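Local coordinates for protein Ufm1-specific protease (Caenorhabditis elegans, PDB 5EJJ) that hydrolyses the peptide bond at the C-terminal glycine of the ubiquitin-like modifier Ufm1, acting as a thiol protease on Ufm1 bound to target proteins, at residues V133-S138 with E153-A158; A158-T163 with D255-S260; R463-N468 with V474-E479. One frame throughout, in Å; residues are numbered along the deposited sequence.

In the fold
Interactions 1 and 2 follow each other along the chain and share Ala-158. Interaction 1 packs the C-terminal part of helix 144-156 on strand 127-139. Interaction 2 ties the turn after that helix to helix 253-280. Their centres lie about 14 Å apart, and helix 253-280 also touches residues of interaction 1, so it joins the two. Interaction 3 belongs to the C78 peptidase region, on the opposite side of the chain's centre. Its centre is about 58 Å from that of interaction 1 and about 56 Å from that of interaction 2. All three lie away from the inferred active-site residues Cys-396, Asp-520 and His-522, and each is structural packing.

Interaction 1 of 3, residues V133-S138 with E153-A158; sequences VGYEWS and ERLSMA
Leu-155 packs against Tyr-135 and Trp-137 in an apolar helix-on-sheet contact. It joins the C-terminal part of helix 144-156 to strand 127-139, a strand inside a mixed five-stranded sheet. The contact is small, with 125 Å² buried, and Leu-155 is the one residue of 153-158 that carries it.

A single methyl, CD2, does the touching. Leu-155 has CG opposite its backbone N (chi1 -171°), which helps carry this branch to the strand. The methyl sits over one face of the Tyr-135 ring, 3.8 Å from the ring centroid and 23° off the normal. This is a CH-pi contact, shifted toward Tyr-135 CG and CD2. The same methyl meets Trp-137 differently. It lies at the edge of the indole, near its plane, beside NE1 and CZ2.

Tyr-135 and Trp-137 are two residues apart on the strand, and their rings also touch each other. Helix 253-280 packs here too. Phe-264 touches Leu-155, and Tyr-135 OH is hydrogen-bonded to Thr-271 OG1. Tyr-135 CE2 lies 3.6 Å above the Trp-137 ring plane, toward its rim.

Interaction 2 of 3, residues A158-T163 with D255-S260; sequences ASFRFT and DLYKRS
Tyr-257 and Phe-160 meet through two quite different first torsions. Tyr-257 swings CG to the far side of its backbone N (chi1 157°), and its phenol then reaches from the helix to the turn. Phe-160 holds CG between its N and its carbonyl carbon (chi1 82°). Its ring leads away from the helix and leaves CB and the backbone O beside the phenol. The motif is a 3-10 turn, residues 159-161, linking helix 144-156 to strand 163-166 and held against helix 253-280.

The direct link is one hydrogen bond. Tyr-257 OH donates to Phe-160 O over 3.1 Å. The donor lies in the carbonyl plane, on a lone pair, with a C=O...donor angle of 104°. The acceptor in turn sits at the edge of the Tyr-257 ring, near its plane. Phe-160 CB packs beside the same hydroxyl. Tyr-257 is buried, and Ile-173 and Glu-175 also touch it, whereas Phe-160 is exposed.

A water makes a second, looser link. It donates to Ser-260 OG and, weakly, to Ser-159 O at 3.4 Å. The Ser-159 hydroxyl has two possible acceptors, Asn-265 OD1 of the same helix and Ser-156 O, and probably shares its one proton between them. Its CA lies over the centre of the Phe-162 ring, 3.9 Å above the plane. Phe-162 in turn meets Phe-264 edge-to-face, so the turn touches the helix beyond 255-260 as well.

Ser-260 completes the water link from the helix side. Its OG accepts from the water and donates to Tyr-257 O at 2.6 Å, with the donor a little out of the carbonyl plane.

Interaction 3 of 3, residues R463-N468 with V474-E479; sequences RFIATN and VERVRE
Ile-465 meets Arg-476 and Glu-479 where the edge of a sheet faces the start of a helix. Strand 462-467 pairs antiparallel with strand 552-557. A short loop then leads through a 3-10 turn into helix 477-484, with Arg-476 at the N-cap position. This strand-loop-helix unit lies in the C78 peptidase region, of the papain-like clan CA.

The packed part centres on Ile-465, which is buried. Its CG2 lies against the arginine, near NH1 and 4.1 Å from Arg-476 CG. The two side chains run alongside each other, pointing opposite ways. The CG1 branch of Ile-465 is extended (chi2 -179°) and brings CD1 to 4.1 Å from Glu-479 CG. Met-554 and Leu-556 of the neighbouring strand also touch Ile-465. Val-477 points away from segment 463-468 and packs on Phe-516 and Phe-507, so the helix faces the sheet there too.

The outer part is polar and looser. Arg-476 bends at chi2 (107°), and the backbone O of Ala-466, an exposed residue, lies oblique to its guanidinium. Arg-476 NH1 comes to 3.4 Å from Ala-466 O, but the angle is too poor for a hydrogen bond. Glu-479 stands over one face of the guanidinium, with OE1 3.8 Å above its plane. OE2 is 3.4 Å from Arg-476 NE and forms a salt bridge by charge alone, because it lies well off the plane in which the N-H bonds are directed.

Between the two segments the hold is therefore van der Waals packing of Ile-465 on the arginine and on the glutamate methylene, with no directed bond. The Arg-476 and Glu-479 charges pair within the helical segment, and this probably helps keep both side chains beside Ile-465.

Interaction 1 of 3, residues V133-S138 with E153-A158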
loop_
_atom_site.group_PDB
_atom_site.type_symbol
_atom_site.label_atom_id
_atom_site.label_comp_id
_atom_site.label_asym_id
_atom_site.label_seq_id
_atom_site.Cartn_x
_atom_site.Cartn_y
_atom_site.Cartn_z
ATOM N N VAL A 133 0.953 19.339 7.866
ATOM C CA VAL A 133 1.922 20.218 8.476
ATOM C C VAL A 133 2.575 20.993 7.359
ATOM O O VAL A 133 2.829 20.434 6.294
ATOM C CB VAL A 133 2.997 19.424 9.180
ATOM C CG1 VAL A 133 3.969 20.368 9.759
ATOM C CG2 VAL A 133 2.398 18.555 10.270
ATOM N N GLY A 134 2.824 22.278 7.572
ATOM C CA GLY A 134 3.469 23.081 6.549
ATOM C C GLY A 134 4.667 23.797 7.115
ATOM O O GLY A 134 4.723 24.060 8.315
ATOM N N TYR A 135 5.640 24.105 6.274
ATOM C CA TYR A 135 6.734 24.952 6.734
ATOM C C TYR A 135 7.337 25.731 5.588
ATOM O O TYR A 135 7.049 25.461 4.424
ATOM C CB TYR A 135 7.799 24.163 7.505
ATOM C CG TYR A 135 8.216 22.882 6.835
ATOM C CD1 TYR A 135 7.523 21.700 7.061
ATOM C CD2 TYR A 135 9.310 22.845 5.979
ATOM C CE1 TYR A 135 7.899 20.538 6.451
ATOM C CE2 TYR A 135 9.696 21.673 5.371
ATOM C CZ TYR A 135 8.979 20.529 5.609
ATOM O OH TYR A 135 9.349 19.357 5.010
ATOM N N GLU A 136 8.151 26.720 5.920
ATOM C CA GLU A 136 8.748 27.562 4.904
ATOM C C GLU A 136 10.271 27.620 5.050
ATOM O O GLU A 136 10.804 27.680 6.157
ATOM C CB GLU A 136 8.123 28.942 4.977
ATOM C CG GLU A 136 8.687 29.951 4.018
ATOM C CD GLU A 136 8.037 31.307 4.204
ATOM O OE1 GLU A 136 7.953 31.764 5.377
ATOM O OE2 GLU A 136 7.593 31.896 3.187
ATOM N N TRP A 137 10.960 27.574 3.915
ATOM C CA TRP A 137 12.419 27.465 3.874
ATOM C C TRP A 137 12.991 28.484 2.930
ATOM O O TRP A 137 12.526 28.609 1.796
ATOM C CB TRP A 137 12.832 26.102 3.346
ATOM C CG TRP A 137 12.867 25.084 4.368
ATOM C CD1 TRP A 137 12.550 25.248 5.672
ATOM C CD2 TRP A 137 13.247 23.716 4.199
ATOM N NE1 TRP A 137 12.707 24.063 6.347
ATOM C CE2 TRP A 137 13.140 23.099 5.472
ATOM C CE3 TRP A 137 13.669 22.954 3.109
ATOM C CZ2 TRP A 137 13.449 21.742 5.696
ATOM C CZ3 TRP A 137 13.985 21.599 3.331
ATOM C CH2 TRP A 137 13.871 21.011 4.623
ATOM N N SER A 138 14.017 29.195 3.388
ATOM C CA SER A 138 14.666 30.194 2.557
ATOM C C SER A 138 16.058 29.756 2.132
ATOM O O SER A 138 16.897 29.409 2.969
ATOM C CB SER A 138 14.710 31.528 3.279
ATOM O OG SER A 138 13.548 32.273 2.972
ATOM N N GLU A 153 17.878 20.995 10.064
ATOM C CA GLU A 153 18.384 20.851 11.428
ATOM C C GLU A 153 17.665 21.754 12.457
ATOM O O GLU A 153 17.312 21.299 13.540
ATOM C CB GLU A 153 19.906 21.029 11.482
ATOM C CG GLU A 153 20.539 21.326 10.127
ATOM C CD GLU A 153 22.017 20.919 10.040
ATOM O OE1 GLU A 153 22.397 19.925 10.701
ATOM O OE2 GLU A 153 22.795 21.587 9.306
ATOM N N ARG A 154 17.420 23.011 12.110
ATOM C CA ARG A 154 16.756 23.939 13.021
ATOM C C ARG A 154 15.262 23.665 13.072
ATOM O O ARG A 154 14.566 24.116 13.987
ATOM C CB ARG A 154 16.972 25.392 12.565
ATOM C CG ARG A 154 18.336 26.017 12.902
ATOM C CD ARG A 154 18.615 27.221 12.001
ATOM N NE ARG A 154 17.415 27.582 11.242
ATOM C CZ ARG A 154 17.349 27.678 9.913
ATOM N NH1 ARG A 154 18.439 27.462 9.166
ATOM N NH2 ARG A 154 16.187 28.007 9.337
ATOM N N LEU A 155 14.758 22.958 12.065
ATOM C CA LEU A 155 13.343 22.593 12.035
ATOM C C LEU A 155 13.095 21.445 12.992
ATOM O O LEU A 155 12.041 21.353 13.609
ATOM C CB LEU A 155 12.931 22.181 10.628
ATOM C CG LEU A 155 11.457 21.970 10.344
ATOM C CD1 LEU A 155 10.646 22.876 11.220
ATOM C CD2 LEU A 155 11.224 22.323 8.892
ATOM N N SER A 156 14.095 20.580 13.114
ATOM C CA SER A 156 14.027 19.426 13.999
ATOM C C SER A 156 14.154 19.776 15.479
ATOM O O SER A 156 13.724 19.005 16.325
ATOM C CB SER A 156 15.040 18.356 13.568
ATOM O OG SER A 156 14.684 17.833 12.283
ATOM N N MET A 157 14.723 20.943 15.785
ATOM C CA MET A 157 14.797 21.443 17.168
ATOM C C MET A 157 13.545 22.211 17.523
ATOM O O MET A 157 13.349 22.560 18.676
ATOM C CB MET A 157 15.972 22.395 17.383
ATOM C CG MET A 157 17.208 22.141 16.553
ATOM S SD MET A 157 18.455 21.215 17.460
ATOM C CE MET A 157 17.788 19.548 17.339
ATOM N N ALA A 158 12.716 22.493 16.526
ATOM C CA ALA A 158 11.523 23.309 16.718
ATOM C C ALA A 158 10.295 22.437 16.982
ATOM O O ALA A 158 9.328 22.875 17.621
ATOM C CB ALA A 158 11.287 24.199 15.482
#

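Interaction 2 of 3, residues A158-T163 with D255-S260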
loop_
_atom_site.group_PDB
_atom_site.type_symbol
_atom_site.label_atom_id
_atom_site.label_comp_id
_atom_site.label_asym_id
_atom_site.label_seq_id
_atom_site.Cartn_x
_atom_site.Cartn_y
_atom_site.Cartn_z
ATOM N N ALA A 158 12.716 22.493 16.526
ATOM C CA ALA A 158 11.523 23.309 16.718
ATOM C C ALA A 158 10.295 22.437 16.982
ATOM O O ALA A 158 9.328 22.875 17.621
ATOM C CB ALA A 158 11.287 24.199 15.482
ATOM N N SER A 159 10.355 21.201 16.487
ATOM C CA SER A 159 9.206 20.297 16.438
ATOM C C SER A 159 8.693 19.857 17.815
ATOM O O SER A 159 7.522 19.488 17.955
ATOM C CB SER A 159 9.558 19.067 15.599
ATOM O OG SER A 159 10.673 18.368 16.138
ATOM N N PHE A 160 9.562 19.908 18.830
ATOM C CA PHE A 160 9.169 19.545 20.202
ATOM C C PHE A 160 8.109 20.497 20.790
ATOM O O PHE A 160 7.608 20.277 21.886
ATOM C CB PHE A 160 10.399 19.390 21.131
ATOM C CG PHE A 160 10.922 20.689 21.692
ATOM C CD1 PHE A 160 11.813 21.470 20.967
ATOM C CD2 PHE A 160 10.544 21.126 22.969
ATOM C CE1 PHE A 160 12.307 22.683 21.494
ATOM C CE2 PHE A 160 11.034 22.337 23.510
ATOM C CZ PHE A 160 11.915 23.116 22.765
ATOM N N ARG A 161 7.755 21.534 20.047
ATOM C CA ARG A 161 6.817 22.520 20.536
ATOM C C ARG A 161 5.451 22.461 19.807
ATOM O O ARG A 161 4.525 23.217 20.128
ATOM C CB ARG A 161 7.462 23.909 20.444
ATOM C CG ARG A 161 6.786 25.043 21.271
ATOM C CD ARG A 161 6.840 24.858 22.826
ATOM N NE ARG A 161 6.510 26.102 23.543
ATOM C CZ ARG A 161 5.272 26.527 23.817
ATOM N NH1 ARG A 161 4.216 25.810 23.447
ATOM N NH2 ARG A 161 5.090 27.678 24.466
ATOM N N PHE A 162 5.303 21.558 18.840
ATOM C CA PHE A 162 4.020 21.420 18.162
ATOM C C PHE A 162 3.014 20.693 19.054
ATOM O O PHE A 162 3.380 19.954 19.964
ATOM C CB PHE A 162 4.160 20.631 16.876
ATOM C CG PHE A 162 5.067 21.250 15.868
ATOM C CD1 PHE A 162 5.478 22.562 15.984
ATOM C CD2 PHE A 162 5.503 20.509 14.777
ATOM C CE1 PHE A 162 6.311 23.119 15.031
ATOM C CE2 PHE A 162 6.333 21.063 13.821
ATOM C CZ PHE A 162 6.737 22.363 13.953
ATOM N N THR A 163 1.738 20.886 18.755
ATOM C CA THR A 163 0.647 20.279 19.494
ATOM C C THR A 163 -0.328 19.701 18.484
ATOM O O THR A 163 -0.601 20.312 17.445
ATOM C CB THR A 163 -0.068 21.340 20.330
ATOM O OG1 THR A 163 0.813 21.778 21.367
ATOM C CG2 THR A 163 -1.366 20.805 20.950
ATOM N N ASP A 255 4.388 8.412 24.901
ATOM C CA ASP A 255 4.900 7.597 23.804
ATOM C C ASP A 255 4.398 8.149 22.474
ATOM O O ASP A 255 5.151 8.198 21.501
ATOM C CB ASP A 255 4.438 6.141 23.948
ATOM C CG ASP A 255 5.179 5.373 25.053
ATOM O OD1 ASP A 255 6.433 5.483 25.145
ATOM O OD2 ASP A 255 4.490 4.636 25.814
ATOM N N LEU A 256 3.128 8.562 22.435
ATOM C CA LEU A 256 2.553 9.136 21.223
ATOM C C LEU A 256 3.290 10.394 20.820
ATOM O O LEU A 256 3.419 10.688 19.648
ATOM C CB LEU A 256 1.084 9.502 21.413
ATOM C CG LEU A 256 -0.034 8.464 21.362
ATOM C CD1 LEU A 256 -0.085 7.681 20.055
ATOM C CD2 LEU A 256 0.112 7.546 22.521
ATOM N N TYR A 257 3.750 11.161 21.798
ATOM C CA TYR A 257 4.360 12.450 21.499
ATOM C C TYR A 257 5.753 12.270 20.908
ATOM O O TYR A 257 6.074 12.882 19.881
ATOM C CB TYR A 257 4.381 13.357 22.730
ATOM C CG TYR A 257 5.444 14.431 22.675
ATOM C CD1 TYR A 257 5.223 15.621 21.980
ATOM C CD2 TYR A 257 6.670 14.260 23.321
ATOM C CE1 TYR A 257 6.194 16.601 21.924
ATOM C CE2 TYR A 257 7.647 15.223 23.261
ATOM C CZ TYR A 257 7.404 16.393 22.565
ATOM O OH TYR A 257 8.373 17.363 22.509
ATOM N N LYS A 258 6.568 11.417 21.527
ATOM C CA LYS A 258 7.880 11.144 20.965
ATOM C C LYS A 258 7.783 10.620 19.528
ATOM O O LYS A 258 8.653 10.911 18.715
ATOM C CB LYS A 258 8.704 10.204 21.841
ATOM C CG LYS A 258 8.603 10.505 23.324
ATOM C CD LYS A 258 9.911 10.224 24.076
ATOM C CE LYS A 258 10.940 11.359 23.863
ATOM N NZ LYS A 258 11.893 11.547 25.021
ATOM N N ARG A 259 6.723 9.888 19.190
ATOM C CA ARG A 259 6.596 9.367 17.827
ATOM C C ARG A 259 6.236 10.424 16.797
ATOM O O ARG A 259 6.848 10.491 15.730
ATOM C CB ARG A 259 5.623 8.197 17.753
ATOM C CG ARG A 259 6.346 6.867 17.825
ATOM C CD ARG A 259 5.579 5.749 17.154
ATOM N NE ARG A 259 4.458 5.302 17.969
ATOM C CZ ARG A 259 4.583 4.604 19.087
ATOM N NH1 ARG A 259 5.787 4.275 19.543
ATOM N NH2 ARG A 259 3.498 4.247 19.749
ATOM N N SER A 260 5.248 11.249 17.128
ATOM C CA SER A 260 4.778 12.330 16.263
ATOM C C SER A 260 5.942 13.227 15.877
ATOM O O SER A 260 6.039 13.714 14.758
ATOM C CB SER A 260 3.809 13.186 17.045
ATOM O OG SER A 260 4.560 13.900 18.020
HETATM O O HOH W 1 5.648 16.762 16.992
#

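Interaction 3 of 3, residues R463-N468 with V474-E479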
loop_
_atom_site.group_PDB
_atom_site.type_symbol
_atom_site.label_atom_id
_atom_site.label_comp_id
_atom_site.label_asym_id
_atom_site.label_seq_id
_atom_site.Cartn_x
_atom_site.Cartn_y
_atom_site.Cartn_z
ATOM N N ARG A 463 -8.755 -10.962 -22.047
ATOM C CA ARG A 463 -8.873 -12.360 -22.434
ATOM C C ARG A 463 -10.279 -12.853 -22.086
ATOM O O ARG A 463 -10.899 -12.389 -21.119
ATOM C CB ARG A 463 -7.784 -13.209 -21.789
ATOM C CG ARG A 463 -6.456 -13.057 -22.511
ATOM C CD ARG A 463 -5.337 -13.879 -21.873
ATOM N NE ARG A 463 -5.720 -15.270 -21.638
ATOM C CZ ARG A 463 -4.849 -16.260 -21.468
ATOM N NH1 ARG A 463 -3.546 -16.009 -21.518
ATOM N NH2 ARG A 463 -5.277 -17.499 -21.256
ATOM N N PHE A 464 -10.800 -13.769 -22.899
ATOM C CA PHE A 464 -12.186 -14.188 -22.748
ATOM C C PHE A 464 -12.285 -15.663 -22.364
ATOM O O PHE A 464 -11.485 -16.491 -22.809
ATOM C CB PHE A 464 -12.974 -13.912 -24.035
ATOM C CG PHE A 464 -12.865 -12.495 -24.531
ATOM C CD1 PHE A 464 -13.872 -11.576 -24.276
ATOM C CD2 PHE A 464 -11.760 -12.087 -25.267
ATOM C CE1 PHE A 464 -13.777 -10.279 -24.738
ATOM C CE2 PHE A 464 -11.651 -10.785 -25.724
ATOM C CZ PHE A 464 -12.660 -9.882 -25.464
ATOM N N ILE A 465 -13.266 -15.973 -21.523
ATOM C CA ILE A 465 -13.568 -17.348 -21.147
ATOM C C ILE A 465 -15.068 -17.591 -21.317
ATOM O O ILE A 465 -15.891 -17.020 -20.593
ATOM C CB ILE A 465 -13.131 -17.648 -19.698
ATOM C CG1 ILE A 465 -11.642 -17.974 -19.638
ATOM C CG2 ILE A 465 -13.894 -18.816 -19.123
ATOM C CD1 ILE A 465 -11.182 -18.293 -18.231
ATOM N N ALA A 466 -15.417 -18.430 -22.289
ATOM C CA ALA A 466 -16.820 -18.689 -22.620
ATOM C C ALA A 466 -17.305 -20.103 -22.260
ATOM O O ALA A 466 -16.561 -21.088 -22.312
ATOM C CB ALA A 466 -17.083 -18.374 -24.075
ATOM N N THR A 467 -18.581 -20.190 -21.922
ATOM C CA THR A 467 -19.099 -21.339 -21.210
ATOM C C THR A 467 -20.510 -21.716 -21.683
ATOM O O THR A 467 -21.337 -20.838 -21.909
ATOM C CB THR A 467 -19.089 -21.007 -19.697
ATOM O OG1 THR A 467 -17.801 -21.312 -19.143
ATOM C CG2 THR A 467 -20.157 -21.760 -18.956
ATOM N N ASN A 468 -20.774 -23.017 -21.833
ATOM C CA ASN A 468 -22.105 -23.506 -22.231
ATOM C C ASN A 468 -23.090 -23.611 -21.068
ATOM O O ASN A 468 -24.284 -23.430 -21.256
ATOM C CB ASN A 468 -22.032 -24.861 -22.961
ATOM C CG ASN A 468 -21.304 -24.782 -24.311
ATOM O OD1 ASN A 468 -21.117 -25.794 -24.991
ATOM N ND2 ASN A 468 -20.882 -23.584 -24.692
ATOM N N VAL A 474 -16.958 -24.364 -13.494
ATOM C CA VAL A 474 -16.056 -25.189 -12.701
ATOM C C VAL A 474 -14.934 -25.864 -13.486
ATOM O O VAL A 474 -13.773 -25.735 -13.132
ATOM C CB VAL A 474 -16.836 -26.259 -11.962
ATOM C CG1 VAL A 474 -15.945 -26.900 -10.914
ATOM C CG2 VAL A 474 -18.082 -25.643 -11.329
ATOM N N GLU A 475 -15.263 -26.567 -14.563
ATOM C CA GLU A 475 -14.231 -27.221 -15.373
ATOM C C GLU A 475 -13.248 -26.221 -15.985
ATOM O O GLU A 475 -12.382 -26.583 -16.796
ATOM C CB GLU A 475 -14.859 -28.021 -16.511
ATOM C CG GLU A 475 -16.009 -28.909 -16.127
ATOM C CD GLU A 475 -16.502 -29.718 -17.312
ATOM O OE1 GLU A 475 -17.739 -29.832 -17.484
ATOM O OE2 GLU A 475 -15.647 -30.231 -18.076
ATOM N N ARG A 476 -13.404 -24.957 -15.616
ATOM C CA ARG A 476 -12.578 -23.905 -16.158
ATOM C C ARG A 476 -11.897 -23.151 -15.013
ATOM O O ARG A 476 -11.157 -22.187 -15.235
ATOM C CB ARG A 476 -13.439 -22.983 -17.026
ATOM C CG ARG A 476 -12.885 -22.763 -18.422
ATOM C CD ARG A 476 -13.648 -23.482 -19.529
ATOM N NE ARG A 476 -12.844 -23.457 -20.750
ATOM C CZ ARG A 476 -12.703 -22.395 -21.543
ATOM N NH1 ARG A 476 -13.334 -21.262 -21.262
ATOM N NH2 ARG A 476 -11.931 -22.461 -22.625
ATOM N N VAL A 477 -12.139 -23.621 -13.787
ATOM C CA VAL A 477 -11.602 -22.993 -12.575
ATOM C C VAL A 477 -10.076 -23.031 -12.533
ATOM O O VAL A 477 -9.452 -22.221 -11.862
ATOM C CB VAL A 477 -12.165 -23.659 -11.292
ATOM C CG1 VAL A 477 -11.273 -24.804 -10.846
ATOM C CG2 VAL A 477 -12.319 -22.648 -10.181
ATOM N N ARG A 478 -9.490 -23.973 -13.263
ATOM C CA ARG A 478 -8.043 -24.095 -13.383
ATOM C C ARG A 478 -7.431 -22.830 -14.003
ATOM O O ARG A 478 -6.559 -22.204 -13.405
ATOM C CB ARG A 478 -7.702 -25.337 -14.227
ATOM C CG ARG A 478 -6.655 -26.283 -13.610
ATOM C CD ARG A 478 -6.787 -27.732 -14.119
ATOM N NE ARG A 478 -7.998 -28.391 -13.620
ATOM C CZ ARG A 478 -8.111 -28.943 -12.413
ATOM N NH1 ARG A 478 -7.081 -28.919 -11.578
ATOM N NH2 ARG A 478 -9.252 -29.515 -12.041
ATOM N N GLU A 479 -7.901 -22.456 -15.193
ATOM C CA GLU A 479 -7.420 -21.263 -15.903
ATOM C C GLU A 479 -7.924 -19.941 -15.295
ATOM O O GLU A 479 -7.378 -18.864 -15.577
ATOM C CB GLU A 479 -7.801 -21.347 -17.382
ATOM C CG GLU A 479 -9.233 -21.823 -17.617
ATOM C CD GLU A 479 -9.444 -22.450 -18.995
ATOM O OE1 GLU A 479 -9.120 -21.789 -20.014
ATOM O OE2 GLU A 479 -9.933 -23.609 -19.053
#